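Putative ATPase, AAA family (Prochlorococcus marinus subsp. pastoris str. CCMP1986, PDB 3CTD) probably acts as a DNA-dependent ATPase of the RarA/MGS1/WRNIP1 subfamily in responses to stalled DNA replication, the crystallised piece being its C-terminal part. Local coordinates at residues B[80-86]-B[123-129]; B[75-79]-B[91-95]; B[38-42]-B[57-61]. The protein carries 1 engineered substitution. All blocks are in the same frame, centred on the assembly; numbering follows the deposited sequence.

Contact 1. Residues B[80-86]-B[123-129]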
loop_
_atom_site.group_PDB
_atom_site.type_symbol
_atom_site.label_atom_id
_atom_site.label_comp_id
_atom_site.label_asym_id
_atom_site.label_seq_id
_atom_site.Cartn_x
_atom_site.Cartn_y
_atom_site.Cartn_z
ATOM N N CYS B 80 -13.894 -5.896 -1.324
ATOM C CA CYS B 80 -13.972 -6.649 -0.069
ATOM C C CYS B 80 -15.031 -7.747 -0.121
ATOM O O CYS B 80 -14.866 -8.827 0.468
ATOM C CB CYS B 80 -14.202 -5.715 1.142
ATOM S SG CYS B 80 -12.763 -4.605 1.360
ATOM N N GLU B 81 -16.112 -7.478 -0.838
ATOM C CA GLU B 81 -17.172 -8.441 -0.924
ATOM C C GLU B 81 -16.876 -9.594 -1.888
ATOM O O GLU B 81 -17.207 -10.733 -1.582
ATOM C CB GLU B 81 -18.461 -7.766 -1.317
ATOM C CG GLU B 81 -19.476 -8.757 -1.751
ATOM C CD GLU B 81 -20.871 -8.177 -1.919
ATOM O OE1 GLU B 81 -21.800 -8.810 -1.391
ATOM O OE2 GLU B 81 -21.054 -7.119 -2.561
ATOM N N ASP B 82 -16.242 -9.308 -3.037
ATOM C CA ASP B 82 -16.091 -10.294 -4.119
ATOM C C ASP B 82 -14.656 -10.735 -4.291
ATOM O O ASP B 82 -14.427 -11.817 -4.760
ATOM C CB ASP B 82 -16.575 -9.742 -5.453
ATOM C CG ASP B 82 -18.067 -9.482 -5.487
ATOM O OD1 ASP B 82 -18.856 -10.436 -5.275
ATOM O OD2 ASP B 82 -18.452 -8.312 -5.753
ATOM N N ILE B 83 -13.673 -9.905 -3.962
ATOM C CA ILE B 83 -12.276 -10.364 -4.005
ATOM C C ILE B 83 -11.833 -10.698 -2.566
ATOM O O ILE B 83 -11.453 -11.839 -2.243
ATOM C CB ILE B 83 -11.318 -9.283 -4.640
ATOM C CG1 ILE B 83 -11.428 -9.220 -6.163
ATOM C CG2 ILE B 83 -9.852 -9.485 -4.225
ATOM C CD1 ILE B 83 -12.758 -8.972 -6.634
ATOM N N GLY B 84 -11.891 -9.706 -1.694
ATOM C CA GLY B 84 -11.747 -9.940 -0.246
ATOM C C GLY B 84 -10.405 -10.521 0.105
ATOM O O GLY B 84 -9.378 -10.138 -0.484
ATOM N N LEU B 85 -10.391 -11.476 1.042
ATOM C CA LEU B 85 -9.127 -12.102 1.429
ATOM C C LEU B 85 -8.530 -13.058 0.364
ATOM O O LEU B 85 -7.577 -13.807 0.638
ATOM C CB LEU B 85 -9.289 -12.809 2.776
ATOM C CG LEU B 85 -9.963 -11.923 3.812
ATOM C CD1 LEU B 85 -10.274 -12.779 4.972
ATOM C CD2 LEU B 85 -9.014 -10.832 4.229
ATOM N N ALA B 86 -9.082 -13.063 -0.839
ATOM C CA ALA B 86 -8.382 -13.779 -1.921
ATOM C C ALA B 86 -7.143 -12.932 -2.252
ATOM O O ALA B 86 -6.091 -13.456 -2.634
ATOM C CB ALA B 86 -9.285 -13.968 -3.143
ATOM N N SER B 123 -8.641 -10.489 -10.609
ATOM C CA SER B 123 -8.120 -11.025 -9.344
ATOM C C SER B 123 -8.794 -12.332 -9.038
ATOM O O SER B 123 -9.958 -12.528 -9.470
ATOM C CB SER B 123 -8.392 -10.069 -8.186
ATOM O OG SER B 123 -7.714 -8.854 -8.392
ATOM N N PRO B 124 -8.112 -13.225 -8.257
ATOM C CA PRO B 124 -8.870 -14.385 -7.732
ATOM C C PRO B 124 -10.038 -13.876 -6.890
ATOM O O PRO B 124 -9.931 -12.833 -6.294
ATOM C CB PRO B 124 -7.839 -15.169 -6.857
ATOM C CG PRO B 124 -6.734 -14.217 -6.550
ATOM C CD PRO B 124 -6.711 -13.226 -7.781
ATOM N N LYS B 125 -11.135 -14.618 -6.838
ATOM C CA LYS B 125 -12.327 -14.206 -6.115
ATOM C C LYS B 125 -12.563 -14.986 -4.809
ATOM O O LYS B 125 -12.182 -16.165 -4.710
ATOM C CB LYS B 125 -13.532 -14.347 -7.054
ATOM C CG LYS B 125 -13.310 -13.694 -8.447
ATOM C CD LYS B 125 -13.288 -12.112 -8.400
ATOM C CE LYS B 125 -13.360 -11.480 -9.803
ATOM N NZ LYS B 125 -12.106 -11.725 -10.638
ATOM N N SER B 126 -13.172 -14.333 -3.807
ATOM C CA SER B 126 -13.672 -15.014 -2.611
ATOM C C SER B 126 -14.702 -14.189 -1.960
ATOM O O SER B 126 -14.486 -12.978 -1.785
ATOM C CB SER B 126 -12.560 -15.179 -1.593
ATOM O OG SER B 126 -13.070 -15.494 -0.314
ATOM N N ASN B 127 -15.813 -14.814 -1.565
ATOM C CA ASN B 127 -16.843 -14.087 -0.796
ATOM C C ASN B 127 -16.753 -14.328 0.740
ATOM O O ASN B 127 -17.752 -14.113 1.475
ATOM C CB ASN B 127 -18.264 -14.431 -1.283
ATOM C CG ASN B 127 -18.655 -15.889 -1.000
ATOM O OD1 ASN B 127 -17.836 -16.699 -0.575
ATOM N ND2 ASN B 127 -19.901 -16.217 -1.238
ATOM N N SER B 128 -15.588 -14.783 1.230
ATOM C CA SER B 128 -15.504 -15.196 2.633
ATOM C C SER B 128 -15.772 -14.077 3.673
ATOM O O SER B 128 -16.078 -14.384 4.819
ATOM C CB SER B 128 -14.227 -15.987 2.941
ATOM O OG SER B 128 -13.110 -15.145 3.211
ATOM N N THR B 129 -15.718 -12.801 3.281
ATOM C CA THR B 129 -16.073 -11.741 4.207
ATOM C C THR B 129 -17.555 -11.671 4.472
ATOM O O THR B 129 -17.951 -10.927 5.372
ATOM C CB THR B 129 -15.661 -10.357 3.716
ATOM O OG1 THR B 129 -16.336 -10.083 2.481
ATOM C CG2 THR B 129 -14.098 -10.255 3.556
HETATM O O HOH W 1 -14.817 -11.517 0.415
HETATM O O HOH W 2 -12.747 -12.836 1.449
#
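Ile83 lies against the side chains of Ser123 and Lys125 on the extended 123-126 strip: its CD1 rests 3.6 Å from CD of Lys125, and its CG1 is 3.7 Å from CB of Ser123. Beside it, the methyl of Ala86 presses on the same strip of chain, with CB 3.4 Å from Pro124 O and 3.8 Å from CB of Ser126. The general principle illustrated is that a helix end, whose last carbonyls lack helical partners, can be satisfied by a passing loop. Ser126 N donates to Asp82 O (3.0 Å), and the hydroxyl Thr129 OG1 donates to Cys80 O (2.8 Å). Water 1 sits between Cys80 O and Ser126 O, 2.7 Å from each, while water 2 accepts from Leu85 N (2.8 Å) and donates to Ser128 OG (2.9 Å). Gly84 is the first residue to leave helical phi/psi, with positive phi, and a CB there would clash with Cys80 O. The loop is itself organised: Ser126 OG accepts from Ser128 N at 3.0 Å, both serine hydroxyls pair with the Glu192 carboxylate, and Lys125 NZ bonds Ser123 O at 2.6 Å. Asp82 turns its carboxylate to Arg47 and to His162 of the third subunit. Together these features describe the C-terminal end of helix 68-83, met by a loop containing an ST turn, within the strand-free, mainly helical MgsA-type C-terminal region.

Contact 2. Residues B[75-79]-B[91-95]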
loop_
_atom_site.group_PDB
_atom_site.type_symbol
_atom_site.label_atom_id
_atom_site.label_comp_id
_atom_site.label_asym_id
_atom_site.label_seq_id
_atom_site.Cartn_x
_atom_site.Cartn_y
_atom_site.Cartn_z
ATOM N N LEU B 75 -16.726 -0.213 -6.597
ATOM C CA LEU B 75 -15.451 -0.878 -6.731
ATOM C C LEU B 75 -14.801 -1.134 -5.341
ATOM O O LEU B 75 -14.200 -2.198 -5.122
ATOM C CB LEU B 75 -14.514 -0.069 -7.617
ATOM C CG LEU B 75 -14.781 0.042 -9.124
ATOM C CD1 LEU B 75 -13.776 1.032 -9.694
ATOM C CD2 LEU B 75 -14.542 -1.305 -9.746
ATOM N N LEU B 76 -14.927 -0.193 -4.401
ATOM C CA LEU B 76 -14.335 -0.392 -3.082
ATOM C C LEU B 76 -15.063 -1.552 -2.407
ATOM O O LEU B 76 -14.428 -2.507 -1.942
ATOM C CB LEU B 76 -14.383 0.859 -2.209
ATOM C CG LEU B 76 -13.413 2.014 -2.543
ATOM C CD1 LEU B 76 -13.903 3.331 -1.880
ATOM C CD2 LEU B 76 -11.945 1.734 -2.188
ATOM N N ILE B 77 -16.394 -1.476 -2.389
ATOM C CA ILE B 77 -17.237 -2.578 -1.921
ATOM C C ILE B 77 -16.894 -3.938 -2.528
ATOM O O ILE B 77 -16.701 -4.913 -1.817
ATOM C CB ILE B 77 -18.722 -2.283 -2.190
ATOM C CG1 ILE B 77 -19.129 -0.984 -1.461
ATOM C CG2 ILE B 77 -19.599 -3.485 -1.809
ATOM C CD1 ILE B 77 -20.602 -0.555 -1.716
ATOM N N SER B 78 -16.852 -4.017 -3.848
ATOM C CA SER B 78 -16.576 -5.262 -4.511
ATOM C C SER B 78 -15.147 -5.782 -4.170
ATOM O O SER B 78 -14.913 -6.993 -4.048
ATOM C CB SER B 78 -16.816 -5.103 -6.012
ATOM O OG SER B 78 -15.929 -5.961 -6.682
ATOM N N ALA B 79 -14.204 -4.883 -3.950
ATOM C CA ALA B 79 -12.885 -5.311 -3.490
ATOM C C ALA B 79 -12.879 -6.090 -2.155
ATOM O O ALA B 79 -11.957 -6.858 -1.864
ATOM C CB ALA B 79 -11.936 -4.092 -3.429
ATOM N N ILE B 91 -8.160 -3.913 -1.963
ATOM C CA ILE B 91 -8.770 -2.707 -1.403
ATOM C C ILE B 91 -7.751 -1.569 -1.368
ATOM O O ILE B 91 -8.119 -0.441 -1.578
ATOM C CB ILE B 91 -9.479 -2.922 -0.019
ATOM C CG1 ILE B 91 -10.266 -1.694 0.397
ATOM C CG2 ILE B 91 -8.495 -3.241 1.091
ATOM C CD1 ILE B 91 -11.597 -1.632 -0.246
ATOM N N VAL B 92 -6.473 -1.871 -1.147
ATOM C CA VAL B 92 -5.464 -0.818 -1.146
ATOM C C VAL B 92 -5.302 -0.238 -2.547
ATOM O O VAL B 92 -5.200 0.959 -2.699
ATOM C CB VAL B 92 -4.087 -1.347 -0.650
ATOM C CG1 VAL B 92 -2.992 -0.236 -0.725
ATOM C CG2 VAL B 92 -4.197 -1.992 0.764
ATOM N N VAL B 93 -5.289 -1.085 -3.576
ATOM C CA VAL B 93 -5.040 -0.616 -4.935
ATOM C C VAL B 93 -6.216 0.258 -5.408
ATOM O O VAL B 93 -6.027 1.349 -5.969
ATOM C CB VAL B 93 -4.808 -1.822 -5.918
ATOM C CG1 VAL B 93 -4.880 -1.391 -7.416
ATOM C CG2 VAL B 93 -3.485 -2.552 -5.603
ATOM N N VAL B 94 -7.427 -0.236 -5.220
ATOM C CA VAL B 94 -8.609 0.487 -5.649
ATOM C C VAL B 94 -8.749 1.811 -4.902
ATOM O O VAL B 94 -9.151 2.796 -5.489
ATOM C CB VAL B 94 -9.885 -0.317 -5.365
ATOM C CG1 VAL B 94 -11.064 0.566 -5.570
ATOM C CG2 VAL B 94 -9.936 -1.548 -6.250
ATOM N N GLN B 95 -8.422 1.822 -3.603
ATOM C CA GLN B 95 -8.518 3.038 -2.817
ATOM C C GLN B 95 -7.543 4.063 -3.356
ATOM O O GLN B 95 -7.825 5.246 -3.462
ATOM C CB GLN B 95 -8.276 2.778 -1.325
ATOM C CG GLN B 95 -8.151 4.050 -0.506
ATOM C CD GLN B 95 -9.423 4.856 -0.546
ATOM O OE1 GLN B 95 -10.542 4.308 -0.384
ATOM N NE2 GLN B 95 -9.286 6.171 -0.760
HETATM O O HOH W 3 -9.221 -6.682 -0.991
#
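An antiparallel helical hairpin shows how small and branched aliphatic residues set the spacing of neighbouring helices. Helix 68-83 and helix 90-104 follow one another in the chain, and over these short segments their axes run at 172°, approaching to 9.2 Å, with no direct hydrogen bond between them. Leu75 comes first, its CA-to-CB bond directed toward the partner and its CB 4.1 Å from CG1 of Val94. The same side chain also touches Phe42 and Ile46 of helix 36-47 and Leu120 of helix 110-121, so it sits where several helices of the bundle converge. Leu76 leaves its backbone sideways but its end reaches across: CD2 is 3.7 Å from Val94 CG1, 3.9 Å from Ile91 CD1 and 3.4 Å from Gln95 OE1, the last putting a methyl against the amide oxygen. Leu76 also packs on Phe112 of the second subunit, which places this face of the hairpin at an interface of the tetramer. Ser78 packs instead on Ile46 and Leu120. One turn after Leu75, Ala79 faces the partner again. Ala79 CB lies 4.0 Å from both CA and CD1 of Ile91 and 4.3 Å from Val94 CG2, and the small side chain allows the CA atoms of Ala79 and Ile91 to come within 5.3 Å. Beyond this apolar seam, water 3 donates to Ala79 O at 2.9 Å and accepts from Ile91 N at 3.1 Å.

Contact 3. Residues B[38-42]-B[57-61]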
loop_
_atom_site.group_PDB
_atom_site.type_symbol
_atom_site.label_atom_id
_atom_site.label_comp_id
_atom_site.label_asym_id
_atom_site.label_seq_id
_atom_site.Cartn_x
_atom_site.Cartn_y
_atom_site.Cartn_z
ATOM N N VAL B 38 -27.140 -1.153 -15.204
ATOM C CA VAL B 38 -25.830 -1.029 -15.821
ATOM C C VAL B 38 -24.759 -1.290 -14.755
ATOM O O VAL B 38 -23.945 -2.207 -14.899
ATOM C CB VAL B 38 -25.664 0.363 -16.557
ATOM C CG1 VAL B 38 -24.264 0.517 -17.133
ATOM C CG2 VAL B 38 -26.729 0.511 -17.697
ATOM N N ILE B 39 -24.811 -0.551 -13.647
ATOM C CA ILE B 39 -23.865 -0.786 -12.548
ATOM C C ILE B 39 -23.907 -2.248 -12.083
ATOM O O ILE B 39 -22.864 -2.842 -11.773
ATOM C CB ILE B 39 -24.037 0.206 -11.363
ATOM C CG1 ILE B 39 -22.777 0.223 -10.471
ATOM C CG2 ILE B 39 -25.263 -0.131 -10.527
ATOM C CD1 ILE B 39 -21.854 1.409 -10.660
ATOM N N SER B 40 -25.090 -2.847 -12.094
ATOM C CA SER B 40 -25.216 -4.271 -11.782
ATOM C C SER B 40 -24.443 -5.155 -12.779
ATOM O O SER B 40 -23.657 -6.044 -12.402
ATOM C CB SER B 40 -26.704 -4.657 -11.690
ATOM O OG SER B 40 -26.890 -6.048 -11.845
ATOM N N ALA B 41 -24.616 -4.903 -14.059
ATOM C CA ALA B 41 -23.869 -5.685 -15.060
ATOM C C ALA B 41 -22.303 -5.538 -14.953
ATOM O O ALA B 41 -21.517 -6.490 -15.200
ATOM C CB ALA B 41 -24.382 -5.338 -16.464
ATOM N N PHE B 42 -21.883 -4.337 -14.579
ATOM C CA PHE B 42 -20.482 -3.987 -14.283
ATOM C C PHE B 42 -19.905 -4.836 -13.136
ATOM O O PHE B 42 -18.922 -5.538 -13.289
ATOM C CB PHE B 42 -20.447 -2.478 -13.920
ATOM C CG PHE B 42 -19.089 -1.954 -13.535
ATOM C CD1 PHE B 42 -18.018 -1.992 -14.455
ATOM C CD2 PHE B 42 -18.891 -1.367 -12.262
ATOM C CE1 PHE B 42 -16.751 -1.473 -14.105
ATOM C CE2 PHE B 42 -17.640 -0.864 -11.903
ATOM C CZ PHE B 42 -16.551 -0.918 -12.837
ATOM N N TRP B 57 -19.134 -2.210 -19.733
ATOM C CA TRP B 57 -20.095 -1.535 -18.829
ATOM C C TRP B 57 -19.518 -0.308 -18.151
ATOM O O TRP B 57 -20.239 0.641 -17.886
ATOM C CB TRP B 57 -20.744 -2.507 -17.804
ATOM C CG TRP B 57 -21.389 -3.681 -18.487
ATOM C CD1 TRP B 57 -20.946 -4.961 -18.482
ATOM C CD2 TRP B 57 -22.551 -3.649 -19.345
ATOM N NE1 TRP B 57 -21.765 -5.739 -19.259
ATOM C CE2 TRP B 57 -22.763 -4.961 -19.796
ATOM C CE3 TRP B 57 -23.441 -2.626 -19.767
ATOM C CZ2 TRP B 57 -23.846 -5.306 -20.651
ATOM C CZ3 TRP B 57 -24.510 -2.953 -20.620
ATOM C CH2 TRP B 57 -24.696 -4.291 -21.054
ATOM N N LEU B 58 -18.225 -0.298 -17.863
ATOM C CA LEU B 58 -17.556 0.960 -17.408
ATOM C C LEU B 58 -17.751 2.082 -18.439
ATOM O O LEU B 58 -18.216 3.172 -18.119
ATOM C CB LEU B 58 -16.036 0.754 -17.161
ATOM C CG LEU B 58 -15.273 1.984 -16.672
ATOM C CD1 LEU B 58 -15.844 2.560 -15.351
ATOM C CD2 LEU B 58 -13.849 1.627 -16.481
ATOM N N ALA B 59 -17.412 1.789 -19.685
ATOM C CA ALA B 59 -17.508 2.769 -20.759
ATOM C C ALA B 59 -18.961 3.265 -20.906
ATOM O O ALA B 59 -19.218 4.483 -21.043
ATOM C CB ALA B 59 -16.978 2.142 -22.071
ATOM N N ASN B 60 -19.909 2.320 -20.865
ATOM C CA ASN B 60 -21.315 2.654 -20.855
ATOM C C ASN B 60 -21.597 3.709 -19.807
ATOM O O ASN B 60 -22.137 4.774 -20.098
ATOM C CB ASN B 60 -22.119 1.404 -20.526
ATOM C CG ASN B 60 -23.629 1.646 -20.560
ATOM O OD1 ASN B 60 -24.177 2.550 -19.886
ATOM N ND2 ASN B 60 -24.313 0.832 -21.337
ATOM N N MET B 61 -21.195 3.417 -18.571
ATOM C CA MET B 61 -21.489 4.296 -17.431
ATOM C C MET B 61 -20.948 5.722 -17.595
ATOM O O MET B 61 -21.651 6.691 -17.291
ATOM C CB MET B 61 -21.040 3.662 -16.097
ATOM C CG MET B 61 -21.882 2.422 -15.613
ATOM S SD MET B 61 -21.502 2.004 -13.907
ATOM C CE MET B 61 -19.831 1.488 -14.265
#
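Two CH-pi contacts stand out in this antiparallel helix pair, whose short axes cross at -153° and approach to 9.2 Å. The Ala41 methyl CB stands 3.7 Å from the centroid of the five-membered ring of Trp57, only 8° off the normal. Likewise, Met61 CE lies over one face of Phe42, 3.7 Å from the ring centroid; its SD is oblique at 5.1 Å from that centroid, making a Met-aromatic contact. Apolar packing fills the spaces between: Val38 CG1 meets Met61 CG at 3.4 Å, Ile39 CD1 lies 3.3 Å from Met61 SD, and Phe42 CE1 is 3.8 Å from Leu58 CB. Among polar groups, Asn60 OD1 lies against Val38 CG1 at 3.4 Å, and Trp57 NE1 is bonded to Tyr173 O of the third subunit. The pair joins residues of the AAA-lid and MgsA-type sequence families. With no hydrogen bond between the two segments, the chemistry implies that burial of apolar surface, with close fit and CH-pi contacts, holds helix 36-47 to helix 51-63.

How the contacts relate
Along the chain, contact 3 closes before the other two open, whereas contacts 1 and 2 cross because their segments alternate. Helix 68-83 is their common element: contact 2 uses its middle and contact 1 its C-terminal end, with centres 11 Å apart and Cys80 SG 3.6 Å from Ile91 CD1. Contact 3 lies about 17 Å from contact 2, centre to centre, but meets it through Leu75 CD2 and Phe42 CZ at 3.7 Å. From contact 1 its centre is about 20 Å away, without touching. The helical bundle thus runs continuously from lid-family to MgsA-type sequence, while contacts 1 and 2 meet the second subunit and all three the third, contact 2 only slightly.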